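Local coordinates for protein glutaredoxin 2 (Salmonella enterica subsp. enterica serovar Typhimurium, PDB 3IR4) that binds glutathione and, as a glutaredoxin with a glutathione S-transferase-like architecture, probably catalyses glutathione-dependent reduction of disulfides, at residues Cys15-Met20 against Leu178-Arg183; Asp152-Leu157 against Ile191-Lys196. One frame throughout, in Å; residues are numbered along the deposited sequence.

Interaction 1: Cys15-Met20 against Leu178-Arg183; sequences CVKARM and LFPLLR
V16 and P180 meet at the centre of this buried crossing of two helices, whose local axes run 122° apart and approach to 9.0 Å. V16 CG1, anti to the backbone N (chi1 172°), packs 3.8 Å from P180 CG, which also meets K17 CG at 3.6 Å from a different direction. V16 CG2 lies 3.7 Å from R183 NH1. The selenomethionine M20 extends the tight part: its chain bends at chi3 (70°), which brings CE to 3.6 Å from F179 CB, while SE lies at the edge of the F179 ring, 5.2 Å from its centroid, a Met-aromatic contact. The partly exposed R19 and K17 pack more loosely. In the modelled copy of two arginines that each have a second conformer, R19 NH1 stays 4.2 Å from R183 NH2; D10 and N211 bind R183 NH2, and D10 would offset the like charges. K17 runs extended to a hydrogen bond from NZ to H177 ND1. The contact is part of the interface between the thioredoxin-like and helical domains of a GST-like fold: helix 13-25 packs between strand 5-8, touched by C15, A18 and R19, and helix 173-185, backed by helices 87-97 and 195-208.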
ATOM      1  N   CYS A  15       1.934  -1.929  -4.623  1.00  4.26           N
ATOM      2  CA  CYS A  15       2.697  -0.853  -5.231  1.00  4.32           C
ATOM      3  C   CYS A  15       3.340   0.054  -4.183  1.00  4.29           C
ATOM      4  O   CYS A  15       4.494   0.475  -4.331  1.00  4.98           O
ATOM      5  CB  CYS A  15       1.804  -0.069  -6.170  1.00  4.91           C
ATOM      6  SG  CYS A  15       1.341  -1.035  -7.650  1.00  5.64           S
ATOM      7  N   VAL A  16       2.639   0.327  -3.097  1.00  4.17           N
ATOM      8  CA  VAL A  16       3.221   1.098  -2.000  1.00  4.57           C
ATOM      9  C   VAL A  16       4.433   0.343  -1.448  1.00  3.77           C
ATOM     10  O   VAL A  16       5.458   0.948  -1.226  1.00  4.44           O
ATOM     11  CB  VAL A  16       2.156   1.405  -0.925  1.00  5.19           C
ATOM     12  CG1 VAL A  16       2.791   2.049   0.315  1.00  6.03           C
ATOM     13  CG2 VAL A  16       1.043   2.292  -1.509  1.00  8.28           C
ATOM     14  N   LYS A  17       4.310  -0.967  -1.266  1.00  3.71           N
ATOM     15  CA  LYS A  17       5.439  -1.773  -0.784  1.00  3.87           C
ATOM     16  C   LYS A  17       6.680  -1.537  -1.666  1.00  3.80           C
ATOM     17  O   LYS A  17       7.775  -1.307  -1.178  1.00  4.48           O
ATOM     18  CB  LYS A  17       5.102  -3.268  -0.755  1.00  3.44           C
ATOM     19  CG  LYS A  17       4.011  -3.610   0.232  1.00  3.93           C
ATOM     20  CD  LYS A  17       3.633  -5.072   0.225  1.00  4.34           C
ATOM     21  CE  LYS A  17       2.335  -5.282   0.910  1.00  5.79           C
ATOM     22  NZ  LYS A  17       1.985  -6.696   1.118  1.00  6.22           N
ATOM     23  N   ALA A  18       6.468  -1.628  -2.978  1.00  4.18           N
ATOM     24  CA  ALA A  18       7.535  -1.487  -3.959  1.00  5.43           C
ATOM     25  C   ALA A  18       8.170  -0.106  -3.943  1.00  4.51           C
ATOM     26  O   ALA A  18       9.333   0.022  -4.261  1.00  6.67           O
ATOM     27  CB  ALA A  18       7.040  -1.806  -5.356  1.00  6.35           C
ATOM     28  N   ARG A  19       7.420   0.919  -3.568  0.60  4.32           N
ATOM     29  CA  ARG A  19       7.936   2.276  -3.467  0.60  4.38           C
ATOM     30  C   ARG A  19       8.719   2.538  -2.187  0.60  4.26           C
ATOM     31  O   ARG A  19       9.518   3.473  -2.137  0.60  4.48           O
ATOM     32  CB  ARG A  19       6.777   3.269  -3.516  0.60  4.71           C
ATOM     33  CG  ARG A  19       6.130   3.329  -4.866  0.60  5.27           C
ATOM     34  CD  ARG A  19       4.848   4.130  -4.827  0.60  5.92           C
ATOM     35  NE  ARG A  19       5.168   5.510  -4.502  0.60  6.20           N
ATOM     36  CZ  ARG A  19       4.284   6.456  -4.225  0.60  8.27           C
ATOM     37  NH1 ARG A  19       2.992   6.178  -4.208  0.60  9.82           N
ATOM     38  NH2 ARG A  19       4.706   7.689  -3.955  0.60  8.61           N
HETATM   39  N   MSE A  20       8.452   1.775  -1.132  1.00  4.78           N
HETATM   40  CA  MSE A  20       9.017   2.120   0.166  1.00  4.54           C
HETATM   41  C   MSE A  20      10.539   2.160   0.249  1.00  4.33           C
HETATM   42  O   MSE A  20      11.083   3.067   0.831  1.00  5.07           O
HETATM   43  CB  MSE A  20       8.475   1.209   1.273  1.00  4.87           C
HETATM   44  CG  MSE A  20       7.007   1.447   1.569  1.00  4.39           C
HETATM   45 SE   MSE A  20       6.276   0.172   2.827  1.00  6.16          SE
HETATM   46  CE  MSE A  20       7.176   0.763   4.421  1.00  5.93           C
ATOM     47  N   LEU A 178       2.948  -3.561   6.865  1.00  4.31           N
ATOM     48  CA  LEU A 178       2.061  -2.760   7.692  1.00  3.88           C
ATOM     49  C   LEU A 178       1.789  -1.350   7.154  1.00  4.03           C
ATOM     50  O   LEU A 178       0.644  -0.885   7.131  1.00  4.36           O
ATOM     51  CB  LEU A 178       2.637  -2.655   9.125  1.00  4.87           C
ATOM     52  CG  LEU A 178       1.877  -1.782  10.096  1.00  4.77           C
ATOM     53  CD1 LEU A 178       0.411  -2.294  10.291  1.00  5.99           C
ATOM     54  CD2 LEU A 178       2.620  -1.695  11.416  1.00  7.13           C
ATOM     55  N   PHE A 179       2.834  -0.631   6.768  1.00  3.72           N
ATOM     56  CA  PHE A 179       2.661   0.734   6.335  1.00  4.13           C
ATOM     57  C   PHE A 179       1.605   0.918   5.218  1.00  3.46           C
ATOM     58  O   PHE A 179       0.784   1.815   5.331  1.00  4.09           O
ATOM     59  CB  PHE A 179       3.976   1.423   5.977  1.00  3.89           C
ATOM     60  CG  PHE A 179       3.769   2.806   5.434  1.00  3.84           C
ATOM     61  CD1 PHE A 179       3.321   3.832   6.264  1.00  5.22           C
ATOM     62  CD2 PHE A 179       3.920   3.056   4.091  1.00  4.50           C
ATOM     63  CE1 PHE A 179       3.099   5.084   5.784  1.00  5.14           C
ATOM     64  CE2 PHE A 179       3.689   4.336   3.590  1.00  5.42           C
ATOM     65  CZ  PHE A 179       3.262   5.345   4.436  1.00  5.38           C
ATOM     66  N   PRO A 180       1.602   0.075   4.179  1.00  3.76           N
ATOM     67  CA  PRO A 180       0.610   0.299   3.115  1.00  4.13           C
ATOM     68  C   PRO A 180      -0.826   0.254   3.623  1.00  4.08           C
ATOM     69  O   PRO A 180      -1.683   1.014   3.135  1.00  4.34           O
ATOM     70  CB  PRO A 180       0.905  -0.813   2.124  1.00  4.94           C
ATOM     71  CG  PRO A 180       2.367  -1.142   2.341  1.00  5.44           C
ATOM     72  CD  PRO A 180       2.558  -0.990   3.818  1.00  4.10           C
ATOM     73  N   LEU A 181      -1.111  -0.665   4.539  1.00  3.62           N
ATOM     74  CA  LEU A 181      -2.440  -0.753   5.121  1.00  4.41           C
ATOM     75  C   LEU A 181      -2.797   0.540   5.869  1.00  4.32           C
ATOM     76  O   LEU A 181      -3.870   1.112   5.687  1.00  4.60           O
ATOM     77  CB  LEU A 181      -2.504  -1.974   6.046  1.00  4.56           C
ATOM     78  CG  LEU A 181      -3.778  -2.112   6.855  1.00  6.59           C
ATOM     79  CD1 LEU A 181      -5.010  -2.211   5.958  1.00  7.86           C
ATOM     80  CD2 LEU A 181      -3.656  -3.321   7.774  1.00  9.73           C
ATOM     81  N   LEU A 182      -1.878   1.013   6.705  1.00  3.96           N
ATOM     82  CA  LEU A 182      -2.125   2.231   7.454  1.00  3.86           C
ATOM     83  C   LEU A 182      -2.266   3.430   6.517  1.00  4.02           C
ATOM     84  O   LEU A 182      -3.122   4.287   6.727  1.00  4.43           O
ATOM     85  CB  LEU A 182      -1.051   2.479   8.513  1.00  4.35           C
ATOM     86  CG  LEU A 182      -0.829   1.365   9.536  1.00  5.16           C
ATOM     87  CD1 LEU A 182       0.263   1.765  10.507  1.00  6.03           C
ATOM     88  CD2 LEU A 182      -2.123   1.023  10.280  1.00  6.27           C
ATOM     89  N   ARG A 183      -1.379   3.524   5.531  0.50  4.11           N
ATOM     90  CA  ARG A 183      -1.425   4.616   4.562  0.50  4.56           C
ATOM     91  C   ARG A 183      -2.797   4.682   3.898  0.50  4.29           C
ATOM     92  O   ARG A 183      -3.437   5.729   3.822  0.50  4.68           O
ATOM     93  CB  ARG A 183      -0.301   4.406   3.543  0.50  4.96           C
ATOM     94  CG  ARG A 183      -0.097   5.500   2.501  0.50  5.68           C
ATOM     95  CD  ARG A 183      -0.788   5.260   1.193  0.50  5.05           C
ATOM     96  NE  ARG A 183      -0.432   6.330   0.255  0.50  7.34           N
ATOM     97  CZ  ARG A 183      -0.636   6.288  -1.057  0.50  9.17           C
ATOM     98  NH1 ARG A 183      -1.244   5.252  -1.624  0.50 10.17           N
ATOM     99  NH2 ARG A 183      -0.232   7.296  -1.801  0.50 11.76           N
TER

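Interaction 2: Asp152-Leu157 against Ile191-Lys196; sequences DDLRLL and IHWPTK. With SO4 (sulfate ion), chain E.
W193 turns one face of its indole toward L154 CD1, which sits 4.0 Å above the plane and displaced toward the rim; I191 CG2 shares this face, 3.5 Å above the plane. R201 makes a cation-pi contact with the indole. The two aliphatic groups also touch each other, L154 CD1 to I191 CG2 at 3.7 Å, their side chains crossing at about a right angle. The second flat group, the H192 imidazole, holds a sulfate at its edge: ND1 donates a nearly straight bond (165°) to sulfate O4 at 2.7 Å. The sulfur of this ion, probably from the crystallisation liquor, lies in the ring plane. P194, at the N-cap position of helix 195-208, packs against helix 143-160. Its CD lies 3.7 Å from L154 CB, and its CG rests against the backbone oxygen of L154 and reaches the base of R155. Further out, in the modelled one of two conformers, R155 turns back along its own helix, chi3 -50° setting NE to one side, and grips D152 end-on. NH1 and NH2 both make bent bonds to OD1, NH2 at 2.8 Å (136°) through the anti lone pair and NH1 from above the carboxylate plane. The contact lays the last part of the loop joining helices 173-185 and 195-208 against helix 143-160; L154 continues inward onto W92 of helix 87-97 and L182 of helix 173-185, while I191 and W193 rest on L185.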
ATOM      1  N   ASP A 152     -10.881  -0.588  17.187  1.00  6.97           N
ATOM      2  CA  ASP A 152     -10.553  -1.604  18.185  1.00  7.35           C
ATOM      3  C   ASP A 152      -9.267  -2.335  17.851  1.00  6.44           C
ATOM      4  O   ASP A 152      -8.419  -2.515  18.720  1.00  8.00           O
ATOM      5  CB  ASP A 152     -11.695  -2.615  18.326  1.00  8.69           C
ATOM      6  CG  ASP A 152     -12.954  -2.037  18.972  1.00 11.95           C
ATOM      7  OD1 ASP A 152     -12.895  -0.943  19.556  1.00 16.73           O
ATOM      8  OD2 ASP A 152     -14.002  -2.715  18.896  1.00 17.30           O
ATOM      9  N   ASP A 153      -9.132  -2.755  16.604  1.00  6.44           N
ATOM     10  CA  ASP A 153      -7.922  -3.446  16.185  1.00  5.87           C
ATOM     11  C   ASP A 153      -6.681  -2.559  16.301  1.00  6.24           C
ATOM     12  O   ASP A 153      -5.605  -3.039  16.700  1.00  6.62           O
ATOM     13  CB  ASP A 153      -8.109  -4.055  14.802  1.00  7.18           C
ATOM     14  CG  ASP A 153      -8.992  -5.299  14.832  1.00  8.30           C
ATOM     15  OD1 ASP A 153      -9.055  -5.966  15.886  1.00 12.09           O
ATOM     16  OD2 ASP A 153      -9.614  -5.610  13.798  1.00  8.71           O
ATOM     17  N   LEU A 154      -6.811  -1.276  15.971  1.00  5.83           N
ATOM     18  CA  LEU A 154      -5.700  -0.351  16.079  1.00  5.79           C
ATOM     19  C   LEU A 154      -5.244  -0.189  17.529  1.00  5.92           C
ATOM     20  O   LEU A 154      -4.063   0.061  17.760  1.00  6.41           O
ATOM     21  CB  LEU A 154      -6.009   1.010  15.454  1.00  5.64           C
ATOM     22  CG  LEU A 154      -6.137   1.053  13.939  1.00  6.30           C
ATOM     23  CD1 LEU A 154      -6.464   2.468  13.511  1.00  7.83           C
ATOM     24  CD2 LEU A 154      -4.870   0.589  13.215  1.00  6.85           C
ATOM     25  N   ARG A 155      -6.145  -0.316  18.503  0.70  6.50           N
ATOM     26  CA  ARG A 155      -5.723  -0.178  19.895  0.70  7.57           C
ATOM     27  C   ARG A 155      -4.736  -1.298  20.299  0.70  7.40           C
ATOM     28  O   ARG A 155      -3.835  -1.059  21.088  0.70  8.98           O
ATOM     29  CB  ARG A 155      -6.909  -0.086  20.856  0.70  9.84           C
ATOM     30  CG  ARG A 155      -7.702   1.213  20.730  0.70 12.79           C
ATOM     31  CD  ARG A 155      -8.619   1.474  21.897  0.70 14.97           C
ATOM     32  NE  ARG A 155      -9.453   0.315  22.216  0.70 18.49           N
ATOM     33  CZ  ARG A 155     -10.632   0.047  21.659  0.70 21.11           C
ATOM     34  NH1 ARG A 155     -11.302  -1.040  22.028  0.70 21.33           N
ATOM     35  NH2 ARG A 155     -11.147   0.852  20.737  0.70 23.08           N
ATOM     36  N   LEU A 156      -4.910  -2.507  19.776  1.00  7.59           N
ATOM     37  CA  LEU A 156      -3.948  -3.584  20.058  1.00  7.35           C
ATOM     38  C   LEU A 156      -2.647  -3.276  19.315  1.00  7.17           C
ATOM     39  O   LEU A 156      -1.571  -3.386  19.870  1.00  7.76           O
ATOM     40  CB  LEU A 156      -4.501  -4.958  19.696  1.00  8.06           C
ATOM     41  CG  LEU A 156      -3.504  -6.124  19.862  1.00  9.61           C
ATOM     42  CD1 LEU A 156      -2.962  -6.265  21.287  1.00 12.73           C
ATOM     43  CD2 LEU A 156      -4.147  -7.435  19.417  1.00 12.21           C
ATOM     44  N   LEU A 157      -2.748  -2.922  18.035  1.00  6.78           N
ATOM     45  CA  LEU A 157      -1.562  -2.604  17.258  1.00  5.43           C
ATOM     46  C   LEU A 157      -0.691  -1.558  17.953  1.00  6.00           C
ATOM     47  O   LEU A 157       0.534  -1.651  17.989  1.00  6.67           O
ATOM     48  CB  LEU A 157      -1.911  -2.100  15.851  1.00  5.71           C
ATOM     49  CG  LEU A 157      -0.715  -1.753  14.957  1.00  6.27           C
ATOM     50  CD1 LEU A 157       0.101  -2.969  14.593  1.00  8.22           C
ATOM     51  CD2 LEU A 157      -1.200  -1.025  13.692  1.00  6.11           C
ATOM     52  N   ILE A 191     -11.886   7.305  11.544  1.00  5.25           N
ATOM     53  CA  ILE A 191     -11.093   6.380  12.345  1.00  4.68           C
ATOM     54  C   ILE A 191     -10.430   7.085  13.532  1.00  4.48           C
ATOM     55  O   ILE A 191      -9.918   8.208  13.411  1.00  5.34           O
ATOM     56  CB  ILE A 191     -10.010   5.692  11.486  1.00  4.87           C
ATOM     57  CG1 ILE A 191     -10.673   4.729  10.496  1.00  5.90           C
ATOM     58  CG2 ILE A 191      -9.033   4.915  12.371  1.00  6.24           C
ATOM     59  CD1 ILE A 191      -9.718   4.053   9.531  1.00  7.04           C
ATOM     60  N   HIS A 192     -10.450   6.419  14.678  1.00  4.48           N
ATOM     61  CA  HIS A 192      -9.736   6.821  15.880  1.00  5.36           C
ATOM     62  C   HIS A 192      -8.331   6.173  15.856  1.00  4.73           C
ATOM     63  O   HIS A 192      -8.215   4.958  15.933  1.00  6.22           O
ATOM     64  CB  HIS A 192     -10.488   6.361  17.129  1.00  5.43           C
ATOM     65  CG  HIS A 192     -11.848   6.971  17.291  1.00  5.33           C
ATOM     66  ND1 HIS A 192     -12.501   6.996  18.497  1.00  7.49           N
ATOM     67  CD2 HIS A 192     -12.677   7.578  16.410  1.00  8.32           C
ATOM     68  CE1 HIS A 192     -13.679   7.577  18.353  1.00  7.38           C
ATOM     69  NE2 HIS A 192     -13.807   7.948  17.095  1.00  7.50           N
ATOM     70  N   TRP A 193      -7.321   7.009  15.716  1.00  4.40           N
ATOM     71  CA  TRP A 193      -5.936   6.578  15.607  1.00  4.70           C
ATOM     72  C   TRP A 193      -5.206   6.689  16.926  1.00  5.12           C
ATOM     73  O   TRP A 193      -4.991   7.795  17.410  1.00  5.86           O
ATOM     74  CB  TRP A 193      -5.215   7.428  14.558  1.00  5.46           C
ATOM     75  CG  TRP A 193      -5.658   7.203  13.156  1.00  5.54           C
ATOM     76  CD1 TRP A 193      -6.682   7.828  12.506  1.00  5.23           C
ATOM     77  CD2 TRP A 193      -5.077   6.296  12.212  1.00  4.99           C
ATOM     78  NE1 TRP A 193      -6.745   7.392  11.230  1.00  5.80           N
ATOM     79  CE2 TRP A 193      -5.798   6.429  11.021  1.00  5.48           C
ATOM     80  CE3 TRP A 193      -3.988   5.428  12.249  1.00  6.47           C
ATOM     81  CZ2 TRP A 193      -5.462   5.740   9.869  1.00  6.36           C
ATOM     82  CZ3 TRP A 193      -3.679   4.726  11.140  1.00  7.26           C
ATOM     83  CH2 TRP A 193      -4.402   4.875   9.957  1.00  7.25           C
ATOM     84  N   PRO A 194      -4.763   5.560  17.487  1.00  5.23           N
ATOM     85  CA  PRO A 194      -3.977   5.642  18.711  1.00  5.66           C
ATOM     86  C   PRO A 194      -2.645   6.338  18.452  1.00  5.44           C
ATOM     87  O   PRO A 194      -2.165   6.351  17.330  1.00  7.14           O
ATOM     88  CB  PRO A 194      -3.792   4.160  19.101  1.00  6.84           C
ATOM     89  CG  PRO A 194      -4.923   3.467  18.471  1.00  7.26           C
ATOM     90  CD  PRO A 194      -5.059   4.163  17.143  1.00  5.38           C
ATOM     91  N   THR A 195      -2.058   6.883  19.506  1.00  5.84           N
ATOM     92  CA  THR A 195      -0.827   7.712  19.427  1.00  6.85           C
ATOM     93  C   THR A 195       0.325   7.028  18.704  1.00  5.87           C
ATOM     94  O   THR A 195       0.909   7.622  17.804  1.00  6.13           O
ATOM     95  CB  THR A 195      -0.372   8.115  20.821  1.00  8.19           C
ATOM     96  OG1 THR A 195      -1.416   8.866  21.412  1.00 12.66           O
ATOM     97  CG2 THR A 195       0.949   8.929  20.779  1.00 11.22           C
ATOM     98  N   LYS A 196       0.678   5.812  19.122  1.00  5.13           N
ATOM     99  CA  LYS A 196       1.850   5.165  18.533  1.00  6.10           C
ATOM    100  C   LYS A 196       1.577   4.803  17.071  1.00  5.30           C
ATOM    101  O   LYS A 196       2.487   4.847  16.233  1.00  4.84           O
ATOM    102  CB  LYS A 196       2.279   3.924  19.301  1.00  7.29           C
ATOM    103  CG  LYS A 196       2.758   4.264  20.699  1.00 12.56           C
ATOM    104  CD  LYS A 196       3.047   3.097  21.576  1.00 17.78           C
ATOM    105  CE  LYS A 196       3.253   3.545  23.025  1.00 21.09           C
ATOM    106  NZ  LYS A 196       3.609   2.377  23.816  1.00 24.04           N
TER
HETATM  107  S   SO4 E 219     -11.182   6.078  21.997  0.80 11.04           S
HETATM  108  O1  SO4 E 219     -11.228   7.549  21.952  0.80 10.86           O
HETATM  109  O2  SO4 E 219     -12.086   5.610  23.063  0.80 12.88           O
HETATM  110  O3  SO4 E 219      -9.795   5.645  22.254  0.80 12.80           O
HETATM  111  O4  SO4 E 219     -11.668   5.593  20.689  0.80 12.74           O

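In the fold
Interaction 1 lies near the middle of the chain and joins the thioredoxin-like and helical domains, whereas interaction 2 is a surface contact within the helical domain, the two centres about 18 Å apart. Helix 173-185 connects them: one side meets helix 13-25, and on another L178 packs on L157 and L182 on both L154 and L157, with L182 O also touching the W193 ring. Both combine a proline, packed on aliphatic carbon, with an aromatic ring, met at its edge by selenium in interaction 1 and over one face by methyl groups in interaction 2. In the buried one, arginine charge is met by partners elsewhere in the fold; at the surface, an arginine in its modelled conformer pairs within its own helix and a histidine binds sulfate.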